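Long-range contacts in adenosine kinase, putative (Trypanosoma brucei, PDB 3OTX), which probably phosphorylates adenosine to AMP at the expense of ATP, with magnesium as cofactor, in the purine salvage pathway: residues Phe194-Ser199 with Asp219-Asn224; Gly260-Phe265 with Thr272-Lys277; Tyr32-Gly37 with Thr135-Leu140. The protein carries 1 engineered substitution. One frame throughout, in Å; residues are numbered along the deposited sequence.

Overall arrangement
Contacts 1 and 2 are neighbours in the large mixed sheet of the ribokinase-like fold, their centres about 10 Å apart. Strands 220-224 and 262-267 run side by side there, and Ala-223 CB packs on Phe-265 CD1 at 3.6 Å. Contact 3 belongs to the smaller five-stranded sheet; its centre is about 22 Å from that of contact 1 and about 30 Å from that of contact 2. The inhibitor AP5 spans the cleft between the two sheets: Asn-224 of contact 1 binds a phosphate oxygen, Thr-272 of contact 2 touches the ligand, and Leu-136, Ala-138 and Leu-140 of contact 3 line one of its adenosine ends.

Contact 1 of 3, residues Phe194-Ser199 with Asp219-Asn224; sequences FMINLS and DIIVAN. With AP5 (bis(adenosine)-5'-pentaphosphate), chain C.
Met-195, Ile-196 and Asn-197 pair in register with Ile-220, Ile-221 and Val-222 as adjacent parallel strands in the large sheet of the ribokinase fold, joined through helices 201-206 and 208-214 in a beta-alpha-beta crossover. The segment axes come within 4.8 Å at 16°. Backbone bonds alternate between the strands: Ile-220 N to Phe-194 O, Ile-196 N to Ile-220 O, Val-222 N to Ile-196 O and Leu-198 N to Val-222 O. At the start of the pairing, Asp-219 turns its side chain back to the neighbouring strand, and OD2 takes the N-H of Phe-194 on its anti lone pair, at 2.9 Å and almost straight (174°). The other oxygen, OD1, is bonded to Tyr-255 OH, so both ends of the carboxylate are held. On one face Met-195, in one of its two modelled conformers, lies side by side with Ile-220, Met-195 CG being 3.9 Å from Ile-220 CB. Helix 300-311 covers this pair. Just past the strand, Leu-198 spreads its two methyls, CD1 lying 3.7 Å from Ala-223 CB and CD2 4.1 Å from Ile-221 CG2. In one of the two modelled conformers of Asn-197, ND2 lies 2.8 Å from Val-222 O, a weak bond bent to 129°. That carbonyl receives Leu-198 N and, in that conformer, weakly Asn-197 ND2. Beyond the pairing, Asn-224 caps the following helix through OD1, bonded to Glu-227 N, while ND2 donates to AP5 O1B at 2.8 Å. Its amide therefore joins the helix start to the ligand, which is consistent with a fixed amide orientation that turns ND2 to the negatively charged phosphate.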
loop_
_atom_site.group_PDB
_atom_site.type_symbol
_atom_site.label_atom_id
_atom_site.label_comp_id
_atom_site.label_asym_id
_atom_site.label_seq_id
_atom_site.Cartn_x
_atom_site.Cartn_y
_atom_site.Cartn_z
ATOM N N PHE A 194 5.509 -10.035 9.211
ATOM C CA PHE A 194 5.173 -9.849 7.814
ATOM C C PHE A 194 3.751 -9.371 7.686
ATOM O O PHE A 194 2.838 -9.969 8.269
ATOM C CB PHE A 194 5.350 -11.148 7.020
ATOM C CG PHE A 194 5.267 -10.931 5.533
ATOM C CD1 PHE A 194 6.403 -10.563 4.814
ATOM C CD2 PHE A 194 4.045 -11.002 4.879
ATOM C CE1 PHE A 194 6.338 -10.327 3.456
ATOM C CE2 PHE A 194 3.962 -10.754 3.490
ATOM C CZ PHE A 194 5.113 -10.385 2.789
ATOM N N MET A 195 3.568 -8.293 6.919
ATOM C CA MET A 195 2.273 -7.645 6.776
ATOM C C MET A 195 1.983 -7.410 5.308
ATOM O O MET A 195 2.875 -7.029 4.554
ATOM C CB MET A 195 2.273 -6.294 7.487
ATOM C CG MET A 195 2.901 -6.301 8.859
ATOM S SD MET A 195 2.977 -4.626 9.474
ATOM C CE MET A 195 1.308 -4.112 9.112
ATOM N N ILE A 196 0.734 -7.617 4.921
ATOM C CA ILE A 196 0.298 -7.302 3.558
ATOM C C ILE A 196 -0.966 -6.476 3.591
ATOM O O ILE A 196 -1.757 -6.571 4.557
ATOM C CB ILE A 196 0.018 -8.556 2.714
ATOM C CG1 ILE A 196 -0.996 -9.490 3.383
ATOM C CG2 ILE A 196 1.272 -9.278 2.409
ATOM C CD1 ILE A 196 -1.213 -10.759 2.611
ATOM N N ASN A 197 -1.167 -5.660 2.566
ATOM C CA ASN A 197 -2.453 -5.029 2.323
ATOM C C ASN A 197 -3.093 -5.759 1.154
ATOM O O ASN A 197 -2.394 -6.156 0.252
ATOM C CB ASN A 197 -2.228 -3.541 2.011
ATOM C CG ASN A 197 -3.500 -2.815 1.586
ATOM O OD1 ASN A 197 -3.561 -2.280 0.496
ATOM N ND2 ASN A 197 -4.504 -2.806 2.440
ATOM N N LEU A 198 -4.412 -5.888 1.154
ATOM C CA LEU A 198 -5.087 -6.540 0.036
ATOM C C LEU A 198 -5.115 -5.723 -1.256
ATOM O O LEU A 198 -5.326 -6.289 -2.332
ATOM C CB LEU A 198 -6.494 -6.969 0.462
ATOM C CG LEU A 198 -6.542 -8.017 1.584
ATOM C CD1 LEU A 198 -7.983 -8.501 1.768
ATOM C CD2 LEU A 198 -5.599 -9.203 1.246
ATOM N N SER A 199 -4.926 -4.400 -1.134
ATOM C CA SER A 199 -4.721 -3.439 -2.273
ATOM C C SER A 199 -5.890 -3.168 -3.197
ATOM O O SER A 199 -6.183 -2.000 -3.489
ATOM C CB SER A 199 -3.513 -3.822 -3.135
ATOM O OG SER A 199 -2.288 -3.745 -2.410
ATOM N N ASP A 219 1.480 -12.324 9.040
ATOM C CA ASP A 219 0.972 -12.024 10.376
ATOM C C ASP A 219 -0.183 -11.007 10.377
ATOM O O ASP A 219 -1.215 -11.265 11.018
ATOM C CB ASP A 219 2.096 -11.542 11.265
ATOM C CG ASP A 219 3.267 -12.494 11.268
ATOM O OD1 ASP A 219 3.132 -13.624 11.768
ATOM O OD2 ASP A 219 4.329 -12.129 10.772
ATOM N N ILE A 220 -0.050 -9.889 9.649
ATOM C CA ILE A 220 -1.072 -8.863 9.724
ATOM C C ILE A 220 -1.603 -8.639 8.303
ATOM O O ILE A 220 -0.842 -8.412 7.374
ATOM C CB ILE A 220 -0.514 -7.554 10.314
ATOM C CG1 ILE A 220 0.132 -7.819 11.689
ATOM C CG2 ILE A 220 -1.611 -6.497 10.378
ATOM C CD1 ILE A 220 0.201 -6.599 12.587
ATOM N N ILE A 221 -2.919 -8.741 8.171
ATOM C CA ILE A 221 -3.593 -8.476 6.929
ATOM C C ILE A 221 -4.379 -7.187 7.113
ATOM O O ILE A 221 -5.183 -7.076 8.038
ATOM C CB ILE A 221 -4.588 -9.577 6.579
ATOM C CG1 ILE A 221 -3.876 -10.949 6.457
ATOM C CG2 ILE A 221 -5.365 -9.183 5.300
ATOM C CD1 ILE A 221 -4.815 -12.136 6.439
ATOM N N VAL A 222 -4.138 -6.218 6.228
ATOM C CA VAL A 222 -4.807 -4.911 6.310
ATOM C C VAL A 222 -5.598 -4.731 5.006
ATOM O O VAL A 222 -5.119 -5.088 3.921
ATOM C CB VAL A 222 -3.768 -3.781 6.478
ATOM C CG1 VAL A 222 -4.448 -2.398 6.525
ATOM C CG2 VAL A 222 -2.990 -3.982 7.767
ATOM N N ALA A 223 -6.835 -4.232 5.108
ATOM C CA ALA A 223 -7.639 -3.942 3.918
ATOM C C ALA A 223 -8.704 -2.919 4.243
ATOM O O ALA A 223 -8.848 -2.521 5.375
ATOM C CB ALA A 223 -8.299 -5.191 3.400
ATOM N N ASN A 224 -9.433 -2.486 3.231
ATOM C CA ASN A 224 -10.626 -1.693 3.469
ATOM C C ASN A 224 -11.896 -2.543 3.417
ATOM O O ASN A 224 -11.840 -3.754 3.196
ATOM C CB ASN A 224 -10.690 -0.518 2.479
ATOM C CG ASN A 224 -10.855 -0.970 1.053
ATOM O OD1 ASN A 224 -11.084 -2.150 0.781
ATOM N ND2 ASN A 224 -10.739 -0.037 0.126
HETATM P PA AP5 C . -10.688 4.124 3.904
HETATM O O1A AP5 C . -11.683 4.887 3.034
HETATM O O2A AP5 C . -11.264 2.885 4.561
HETATM O O3A AP5 C . -9.377 3.644 3.103
HETATM P PB AP5 C . -9.313 3.098 1.586
HETATM O O1B AP5 C . -10.645 2.636 1.082
HETATM O O2B AP5 C . -8.183 2.130 1.535
HETATM O O3B AP5 C . -8.912 4.460 0.864
HETATM P PG AP5 C . -9.001 4.962 -0.644
HETATM O O1G AP5 C . -9.056 6.458 -0.596
HETATM O O2G AP5 C . -10.208 4.468 -1.410
HETATM O O3G AP5 C . -7.611 4.502 -1.158
HETATM P PD AP5 C . -6.932 4.644 -2.619
HETATM O O1D AP5 C . -7.810 5.340 -3.642
HETATM O O2D AP5 C . -6.406 3.272 -2.937
HETATM O O3D AP5 C . -5.743 5.677 -2.291
HETATM P PE AP5 C . -4.276 5.292 -1.738
HETATM O O1E AP5 C . -4.395 4.195 -0.718
HETATM O O2E AP5 C . -3.552 6.572 -1.326
HETATM O O5F AP5 C . -10.067 5.169 4.950
HETATM C C5F AP5 C . -8.975 4.799 5.791
HETATM C C4F AP5 C . -8.969 5.696 7.005
HETATM O O4F AP5 C . -8.955 7.071 6.597
HETATM C C3F AP5 C . -10.221 5.605 7.872
HETATM O O3F AP5 C . -10.077 4.568 8.810
HETATM C C2F AP5 C . -10.332 6.980 8.465
HETATM O O2F AP5 C . -9.466 7.096 9.566
HETATM C C1F AP5 C . -9.781 7.873 7.348
HETATM N N9A AP5 C . -10.835 8.402 6.435
HETATM C C8A AP5 C . -11.065 8.018 5.111
HETATM N N7A AP5 C . -12.102 8.764 4.640
HETATM C C5A AP5 C . -12.512 9.607 5.616
HETATM C C6A AP5 C . -13.472 10.593 5.681
HETATM N N6A AP5 C . -14.175 10.964 4.607
HETATM N N1A AP5 C . -13.624 11.296 6.851
HETATM C C2A AP5 C . -12.825 11.059 7.959
HETATM N N3A AP5 C . -11.860 10.078 7.878
HETATM C C4A AP5 C . -11.691 9.387 6.733
HETATM O O5J AP5 C . -3.540 4.654 -3.037
HETATM C C5J AP5 C . -3.339 5.450 -4.193
HETATM C C4J AP5 C . -2.038 4.943 -4.791
HETATM O O4J AP5 C . -2.223 3.645 -5.380
HETATM C C3J AP5 C . -1.529 5.786 -5.965
HETATM O O3J AP5 C . -0.430 6.566 -5.492
HETATM C C2J AP5 C . -1.133 4.763 -7.041
HETATM O O2J AP5 C . 0.150 4.998 -7.608
HETATM C C1J AP5 C . -1.146 3.469 -6.264
HETATM N N9B AP5 C . -1.340 2.278 -7.105
HETATM C C8B AP5 C . -2.413 2.057 -7.925
HETATM N N7B AP5 C . -2.191 0.874 -8.555
HETATM C C5B AP5 C . -0.995 0.359 -8.131
HETATM C C6B AP5 C . -0.298 -0.816 -8.440
HETATM N N6B AP5 C . -0.697 -1.699 -9.370
HETATM N N1B AP5 C . 0.914 -0.974 -7.825
HETATM C C2B AP5 C . 1.418 -0.123 -6.869
HETATM N N3B AP5 C . 0.753 1.055 -6.599
HETATM C C4B AP5 C . -0.455 1.255 -7.206
#

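Contact 2 of 3, residues Gly260-Phe265 with Thr272-Lys277; sequences GRVVVF and TVLATK
Val-263 and Phe-265 pair with Ala-275 and Val-273 in an antiparallel beta hairpin near one edge of the large sheet, with strand 279-283 as outermost neighbour. The strand directions differ by 172° and the axes approach to 4.8 Å. Both are hydrogen-bonded pairs, each closed by two reciprocal backbone bonds. Val-273 N meets Phe-265 O nearly straight (172°), although it is tilted from the carbonyl plane. Between them sits the non-hydrogen-bonded pair Val-264 and Leu-274.

On the face of that pair the apolar contacts converge on one methyl. Leu-274 holds CG anti to its backbone N (chi1 175°), and its CD1 lies 3.8 Å from Val-262 CG1 and 4.0 Å from Val-264 CG2. The other methyl of Val-264, CG1, meets Thr-272 CG2 at 3.8 Å, these two side chains crossing at a slant. Helix 317-332 covers this side of the hairpin, a flanking layer of the alpha/beta/alpha sandwich of PfkB kinases, and its His-325 binds OG1 of Thr-272, which also touches AP5. On the opposite face Val-263 CG1 sits over one face of the Phe-265 ring, 3.4 Å from its plane and off centre, while Phe-265 CB and Val-273 CB are 4.3 Å apart. Helix 242-251 packs there, Val-242 touching both Phe-265 and Val-273. Past the last direct pair a water bridges the strands, donating to Arg-261 O at 2.7 Å and accepting from Lys-277 N at 2.9 Å.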
loop_
_atom_site.group_PDB
_atom_site.type_symbol
_atom_site.label_atom_id
_atom_site.label_comp_id
_atom_site.label_asym_id
_atom_site.label_seq_id
_atom_site.Cartn_x
_atom_site.Cartn_y
_atom_site.Cartn_z
ATOM N N GLY A 260 1.247 -13.989 15.941
ATOM C CA GLY A 260 -0.200 -13.910 16.139
ATOM C C GLY A 260 -0.751 -13.205 14.915
ATOM O O GLY A 260 -0.212 -12.182 14.475
ATOM N N ARG A 261 -1.807 -13.770 14.347
ATOM C CA ARG A 261 -2.490 -13.187 13.195
ATOM C C ARG A 261 -3.384 -12.019 13.628
ATOM O O ARG A 261 -4.140 -12.127 14.603
ATOM C CB ARG A 261 -3.255 -14.328 12.474
ATOM C CG ARG A 261 -4.369 -13.964 11.523
ATOM C CD ARG A 261 -3.912 -13.294 10.194
ATOM N NE ARG A 261 -3.001 -14.099 9.338
ATOM C CZ ARG A 261 -3.311 -15.244 8.717
ATOM N NH1 ARG A 261 -4.494 -15.826 8.875
ATOM N NH2 ARG A 261 -2.397 -15.841 7.950
ATOM N N VAL A 262 -3.260 -10.894 12.918
ATOM C CA VAL A 262 -4.031 -9.679 13.187
ATOM C C VAL A 262 -4.717 -9.313 11.874
ATOM O O VAL A 262 -4.095 -9.383 10.808
ATOM C CB VAL A 262 -3.109 -8.496 13.614
ATOM C CG1 VAL A 262 -3.912 -7.192 13.926
ATOM C CG2 VAL A 262 -2.223 -8.888 14.786
ATOM N N VAL A 263 -5.974 -8.886 11.939
ATOM C CA VAL A 263 -6.664 -8.428 10.750
ATOM C C VAL A 263 -7.206 -7.032 11.039
ATOM O O VAL A 263 -7.817 -6.800 12.089
ATOM C CB VAL A 263 -7.777 -9.413 10.339
ATOM C CG1 VAL A 263 -8.499 -8.969 9.092
ATOM C CG2 VAL A 263 -7.196 -10.844 10.094
ATOM N N VAL A 264 -6.974 -6.101 10.111
ATOM C CA VAL A 264 -7.384 -4.706 10.288
ATOM C C VAL A 264 -8.139 -4.284 9.035
ATOM O O VAL A 264 -7.546 -4.252 7.959
ATOM C CB VAL A 264 -6.142 -3.793 10.406
ATOM C CG1 VAL A 264 -6.557 -2.319 10.593
ATOM C CG2 VAL A 264 -5.228 -4.237 11.560
ATOM N N PHE A 265 -9.419 -3.948 9.161
ATOM C CA PHE A 265 -10.232 -3.516 8.016
ATOM C C PHE A 265 -10.774 -2.119 8.301
ATOM O O PHE A 265 -11.555 -1.919 9.248
ATOM C CB PHE A 265 -11.438 -4.447 7.777
ATOM C CG PHE A 265 -11.089 -5.829 7.324
ATOM C CD1 PHE A 265 -9.999 -6.053 6.485
ATOM C CD2 PHE A 265 -11.904 -6.911 7.704
ATOM C CE1 PHE A 265 -9.703 -7.348 6.034
ATOM C CE2 PHE A 265 -11.615 -8.205 7.257
ATOM C CZ PHE A 265 -10.505 -8.403 6.431
ATOM N N THR A 272 -12.840 1.318 12.433
ATOM C CA THR A 272 -11.906 0.353 11.941
ATOM C C THR A 272 -12.078 -0.944 12.737
ATOM O O THR A 272 -12.190 -0.926 13.967
ATOM C CB THR A 272 -10.465 0.866 12.064
ATOM O OG1 THR A 272 -10.262 1.899 11.091
ATOM C CG2 THR A 272 -9.447 -0.250 11.791
ATOM N N VAL A 273 -12.117 -2.047 12.009
ATOM C CA VAL A 273 -12.320 -3.384 12.616
ATOM C C VAL A 273 -10.934 -3.995 12.888
ATOM O O VAL A 273 -10.078 -4.002 12.018
ATOM C CB VAL A 273 -13.172 -4.287 11.700
ATOM C CG1 VAL A 273 -13.248 -5.744 12.223
ATOM C CG2 VAL A 273 -14.570 -3.746 11.567
ATOM N N LEU A 274 -10.710 -4.402 14.119
ATOM C CA LEU A 274 -9.419 -4.914 14.562
ATOM C C LEU A 274 -9.658 -6.289 15.177
ATOM O O LEU A 274 -10.362 -6.400 16.170
ATOM C CB LEU A 274 -8.807 -3.977 15.615
ATOM C CG LEU A 274 -7.504 -4.371 16.323
ATOM C CD1 LEU A 274 -6.332 -4.561 15.341
ATOM C CD2 LEU A 274 -7.086 -3.362 17.409
ATOM N N ALA A 275 -9.101 -7.342 14.574
ATOM C CA ALA A 275 -9.343 -8.712 15.096
ATOM C C ALA A 275 -8.057 -9.451 15.336
ATOM O O ALA A 275 -7.113 -9.348 14.547
ATOM C CB ALA A 275 -10.217 -9.513 14.160
ATOM N N THR A 276 -8.044 -10.227 16.425
ATOM C CA THR A 276 -6.936 -11.123 16.731
ATOM C C THR A 276 -7.550 -12.406 17.305
ATOM O O THR A 276 -8.779 -12.514 17.424
ATOM C CB THR A 276 -5.979 -10.522 17.776
ATOM O OG1 THR A 276 -6.634 -10.531 19.046
ATOM C CG2 THR A 276 -5.508 -9.088 17.435
ATOM N N LYS A 277 -6.712 -13.379 17.671
ATOM C CA LYS A 277 -7.226 -14.594 18.304
ATOM C C LYS A 277 -8.032 -14.249 19.552
ATOM O O LYS A 277 -8.851 -15.056 20.004
ATOM C CB LYS A 277 -6.071 -15.552 18.658
ATOM C CG LYS A 277 -5.177 -15.039 19.769
ATOM C CD LYS A 277 -3.974 -15.929 19.993
ATOM C CE LYS A 277 -3.181 -15.419 21.174
ATOM N NZ LYS A 277 -1.894 -16.147 21.293
HETATM O O HOH W 1 -3.875 -13.507 16.957
#

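Contact 3 of 3, residues Tyr32-Gly37 with Thr135-Leu140; sequences YGLERG and TLVADL. With AP5 (bis(adenosine)-5'-pentaphosphate), chain C.
Thr-135 supplies the polar link between the loop 32-37 and strand 133-141: its OG1 accepts the N-H of Gly-37 at 2.8 Å, with an angle of 161° at the hydrogen. With OG1 anti to the carbonyl carbon (chi1 -55°) and CG2 anti to the backbone N, the hydroxyl meets Gly-37 while the methyl meets Leu-34. Arg-36 CA lies 3.4 Å from Thr-135 OG1, so OG1 is approached by both Arg-36 CA and the N-H of the peptide that follows. Gly-37 itself has positive phi (81°), a conformation that favours glycine. The guanidinium of Arg-36 is engaged away from the strand, in a salt bridge from NH2 to Asp-26.

Apolar contacts run along the same face. Thr-135 CG2 packs against Leu-34 CB at 3.9 Å. The carbonyl oxygen Glu-35 O is 3.5 Å from Thr-135 CG2. Two residues further on, Val-137 points toward the loop as well; Leu-34 crosses it at about a right angle, with Leu-34 CD2 3.6 Å from Val-137 CG2. Ile-49 of helix 49-54 touches both of these side chains, and Ile-40 of strand 39-41 does so too. The loop leads from helix 26-31, which ends in a Schellman motif at Gly-33, to the edge strand 39-41, neighbour of strand 133-141 in the five-stranded sheet that forms the lid of ribokinase-like enzymes.

Ligand contacts come from the other face of the strand, where Leu-136 points away from the loop. Its CD1 is 4.0 Å from AP5 O4J in the ribose, Ala-138 CB lies 3.6 Å from AP5 N7B in the adenine, and Leu-140 CD2 is 3.8 Å from the amino nitrogen N6B of AP5.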
loop_
_atom_site.group_PDB
_atom_site.type_symbol
_atom_site.label_atom_id
_atom_site.label_comp_id
_atom_site.label_asym_id
_atom_site.label_seq_id
_atom_site.Cartn_x
_atom_site.Cartn_y
_atom_site.Cartn_z
ATOM N N TYR A 32 -12.776 4.843 -21.763
ATOM C CA TYR A 32 -11.675 3.931 -21.433
ATOM C C TYR A 32 -12.078 2.629 -20.756
ATOM O O TYR A 32 -11.212 1.870 -20.344
ATOM C CB TYR A 32 -10.552 4.675 -20.664
ATOM C CG TYR A 32 -9.853 5.623 -21.621
ATOM C CD1 TYR A 32 -10.108 6.998 -21.589
ATOM C CD2 TYR A 32 -9.010 5.128 -22.627
ATOM C CE1 TYR A 32 -9.496 7.850 -22.491
ATOM C CE2 TYR A 32 -8.401 5.972 -23.525
ATOM C CZ TYR A 32 -8.652 7.325 -23.470
ATOM O OH TYR A 32 -8.047 8.147 -24.393
ATOM N N GLY A 33 -13.384 2.398 -20.606
ATOM C CA GLY A 33 -13.904 1.143 -20.069
ATOM C C GLY A 33 -13.670 1.015 -18.576
ATOM O O GLY A 33 -13.421 -0.086 -18.055
ATOM N N LEU A 34 -13.713 2.139 -17.873
ATOM C CA LEU A 34 -13.328 2.148 -16.463
ATOM C C LEU A 34 -14.526 2.194 -15.531
ATOM O O LEU A 34 -15.539 2.826 -15.845
ATOM C CB LEU A 34 -12.414 3.342 -16.139
ATOM C CG LEU A 34 -11.170 3.544 -17.016
ATOM C CD1 LEU A 34 -10.492 4.879 -16.672
ATOM C CD2 LEU A 34 -10.188 2.384 -16.864
ATOM N N GLU A 35 -14.368 1.527 -14.393
ATOM C CA GLU A 35 -15.393 1.499 -13.363
ATOM C C GLU A 35 -15.006 2.532 -12.299
ATOM O O GLU A 35 -13.932 2.460 -11.672
ATOM C CB GLU A 35 -15.503 0.091 -12.741
ATOM C CG GLU A 35 -16.904 -0.209 -12.185
ATOM C CD GLU A 35 -16.912 -1.284 -11.097
ATOM O OE1 GLU A 35 -15.976 -2.114 -11.038
ATOM O OE2 GLU A 35 -17.870 -1.294 -10.297
ATOM N N ARG A 36 -15.890 3.501 -12.098
ATOM C CA ARG A 36 -15.610 4.587 -11.152
ATOM C C ARG A 36 -15.145 4.101 -9.788
ATOM O O ARG A 36 -15.765 3.222 -9.189
ATOM C CB ARG A 36 -16.845 5.484 -11.008
ATOM C CG ARG A 36 -16.623 6.716 -10.143
ATOM C CD ARG A 36 -17.958 7.365 -9.779
ATOM N NE ARG A 36 -18.624 7.947 -10.933
ATOM C CZ ARG A 36 -18.666 9.247 -11.190
ATOM N NH1 ARG A 36 -18.102 10.116 -10.358
ATOM N NH2 ARG A 36 -19.288 9.675 -12.273
ATOM N N GLY A 37 -14.044 4.666 -9.308
ATOM C CA GLY A 37 -13.532 4.377 -7.958
ATOM C C GLY A 37 -12.728 3.102 -7.781
ATOM O O GLY A 37 -12.385 2.733 -6.652
ATOM N N THR A 135 -10.295 6.947 -9.911
ATOM C CA THR A 135 -10.225 5.691 -10.658
ATOM C C THR A 135 -8.784 5.567 -11.177
ATOM O O THR A 135 -8.285 6.497 -11.836
ATOM C CB THR A 135 -11.209 5.720 -11.811
ATOM O OG1 THR A 135 -12.524 6.000 -11.305
ATOM C CG2 THR A 135 -11.218 4.394 -12.573
ATOM N N LEU A 136 -8.123 4.465 -10.823
ATOM C CA LEU A 136 -6.665 4.355 -10.997
ATOM C C LEU A 136 -6.340 3.330 -12.063
ATOM O O LEU A 136 -6.887 2.231 -12.059
ATOM C CB LEU A 136 -5.958 3.985 -9.684
ATOM C CG LEU A 136 -6.455 4.679 -8.417
ATOM C CD1 LEU A 136 -5.758 4.099 -7.164
ATOM C CD2 LEU A 136 -6.218 6.185 -8.566
ATOM N N VAL A 137 -5.464 3.706 -12.992
ATOM C CA VAL A 137 -5.005 2.793 -14.051
ATOM C C VAL A 137 -3.480 2.717 -14.002
ATOM O O VAL A 137 -2.805 3.658 -14.369
ATOM C CB VAL A 137 -5.471 3.290 -15.402
ATOM C CG1 VAL A 137 -5.019 2.329 -16.531
ATOM C CG2 VAL A 137 -7.012 3.403 -15.426
ATOM N N ALA A 138 -2.942 1.594 -13.536
ATOM C CA ALA A 138 -1.491 1.491 -13.261
ATOM C C ALA A 138 -0.770 0.829 -14.429
ATOM O O ALA A 138 -1.119 -0.305 -14.816
ATOM C CB ALA A 138 -1.257 0.675 -11.976
ATOM N N ASP A 139 0.225 1.529 -14.988
ATOM C CA ASP A 139 1.113 1.003 -16.020
ATOM C C ASP A 139 2.450 0.768 -15.367
ATOM O O ASP A 139 3.244 1.705 -15.182
ATOM C CB ASP A 139 1.188 2.020 -17.153
ATOM C CG ASP A 139 2.151 1.620 -18.246
ATOM O OD1 ASP A 139 2.671 0.490 -18.209
ATOM O OD2 ASP A 139 2.372 2.443 -19.149
ATOM N N LEU A 140 2.687 -0.468 -14.902
ATOM C CA LEU A 140 3.859 -0.726 -14.077
ATOM C C LEU A 140 5.210 -0.412 -14.729
ATOM O O LEU A 140 6.144 -0.068 -14.010
ATOM C CB LEU A 140 3.891 -2.151 -13.553
ATOM C CG LEU A 140 2.750 -2.583 -12.616
ATOM C CD1 LEU A 140 3.076 -3.903 -11.834
ATOM C CD2 LEU A 140 2.294 -1.527 -11.682
HETATM P PA AP5 C . -10.688 4.124 3.904
HETATM O O1A AP5 C . -11.683 4.887 3.034
HETATM O O2A AP5 C . -11.264 2.885 4.561
HETATM O O3A AP5 C . -9.377 3.644 3.103
HETATM P PB AP5 C . -9.313 3.098 1.586
HETATM O O1B AP5 C . -10.645 2.636 1.082
HETATM O O2B AP5 C . -8.183 2.130 1.535
HETATM O O3B AP5 C . -8.912 4.460 0.864
HETATM P PG AP5 C . -9.001 4.962 -0.644
HETATM O O1G AP5 C . -9.056 6.458 -0.596
HETATM O O2G AP5 C . -10.208 4.468 -1.410
HETATM O O3G AP5 C . -7.611 4.502 -1.158
HETATM P PD AP5 C . -6.932 4.644 -2.619
HETATM O O1D AP5 C . -7.810 5.340 -3.642
HETATM O O2D AP5 C . -6.406 3.272 -2.937
HETATM O O3D AP5 C . -5.743 5.677 -2.291
HETATM P PE AP5 C . -4.276 5.292 -1.738
HETATM O O1E AP5 C . -4.395 4.195 -0.718
HETATM O O2E AP5 C . -3.552 6.572 -1.326
HETATM O O5F AP5 C . -10.067 5.169 4.950
HETATM C C5F AP5 C . -8.975 4.799 5.791
HETATM C C4F AP5 C . -8.969 5.696 7.005
HETATM O O4F AP5 C . -8.955 7.071 6.597
HETATM C C3F AP5 C . -10.221 5.605 7.872
HETATM O O3F AP5 C . -10.077 4.568 8.810
HETATM C C2F AP5 C . -10.332 6.980 8.465
HETATM O O2F AP5 C . -9.466 7.096 9.566
HETATM C C1F AP5 C . -9.781 7.873 7.348
HETATM N N9A AP5 C . -10.835 8.402 6.435
HETATM C C8A AP5 C . -11.065 8.018 5.111
HETATM N N7A AP5 C . -12.102 8.764 4.640
HETATM C C5A AP5 C . -12.512 9.607 5.616
HETATM C C6A AP5 C . -13.472 10.593 5.681
HETATM N N6A AP5 C . -14.175 10.964 4.607
HETATM N N1A AP5 C . -13.624 11.296 6.851
HETATM C C2A AP5 C . -12.825 11.059 7.959
HETATM N N3A AP5 C . -11.860 10.078 7.878
HETATM C C4A AP5 C . -11.691 9.387 6.733
HETATM O O5J AP5 C . -3.540 4.654 -3.037
HETATM C C5J AP5 C . -3.339 5.450 -4.193
HETATM C C4J AP5 C . -2.038 4.943 -4.791
HETATM O O4J AP5 C . -2.223 3.645 -5.380
HETATM C C3J AP5 C . -1.529 5.786 -5.965
HETATM O O3J AP5 C . -0.430 6.566 -5.492
HETATM C C2J AP5 C . -1.133 4.763 -7.041
HETATM O O2J AP5 C . 0.150 4.998 -7.608
HETATM C C1J AP5 C . -1.146 3.469 -6.264
HETATM N N9B AP5 C . -1.340 2.278 -7.105
HETATM C C8B AP5 C . -2.413 2.057 -7.925
HETATM N N7B AP5 C . -2.191 0.874 -8.555
HETATM C C5B AP5 C . -0.995 0.359 -8.131
HETATM C C6B AP5 C . -0.298 -0.816 -8.440
HETATM N N6B AP5 C . -0.697 -1.699 -9.370
HETATM N N1B AP5 C . 0.914 -0.974 -7.825
HETATM C C2B AP5 C . 1.418 -0.123 -6.869
HETATM N N3B AP5 C . 0.753 1.055 -6.599
HETATM C C4B AP5 C . -0.455 1.255 -7.206
#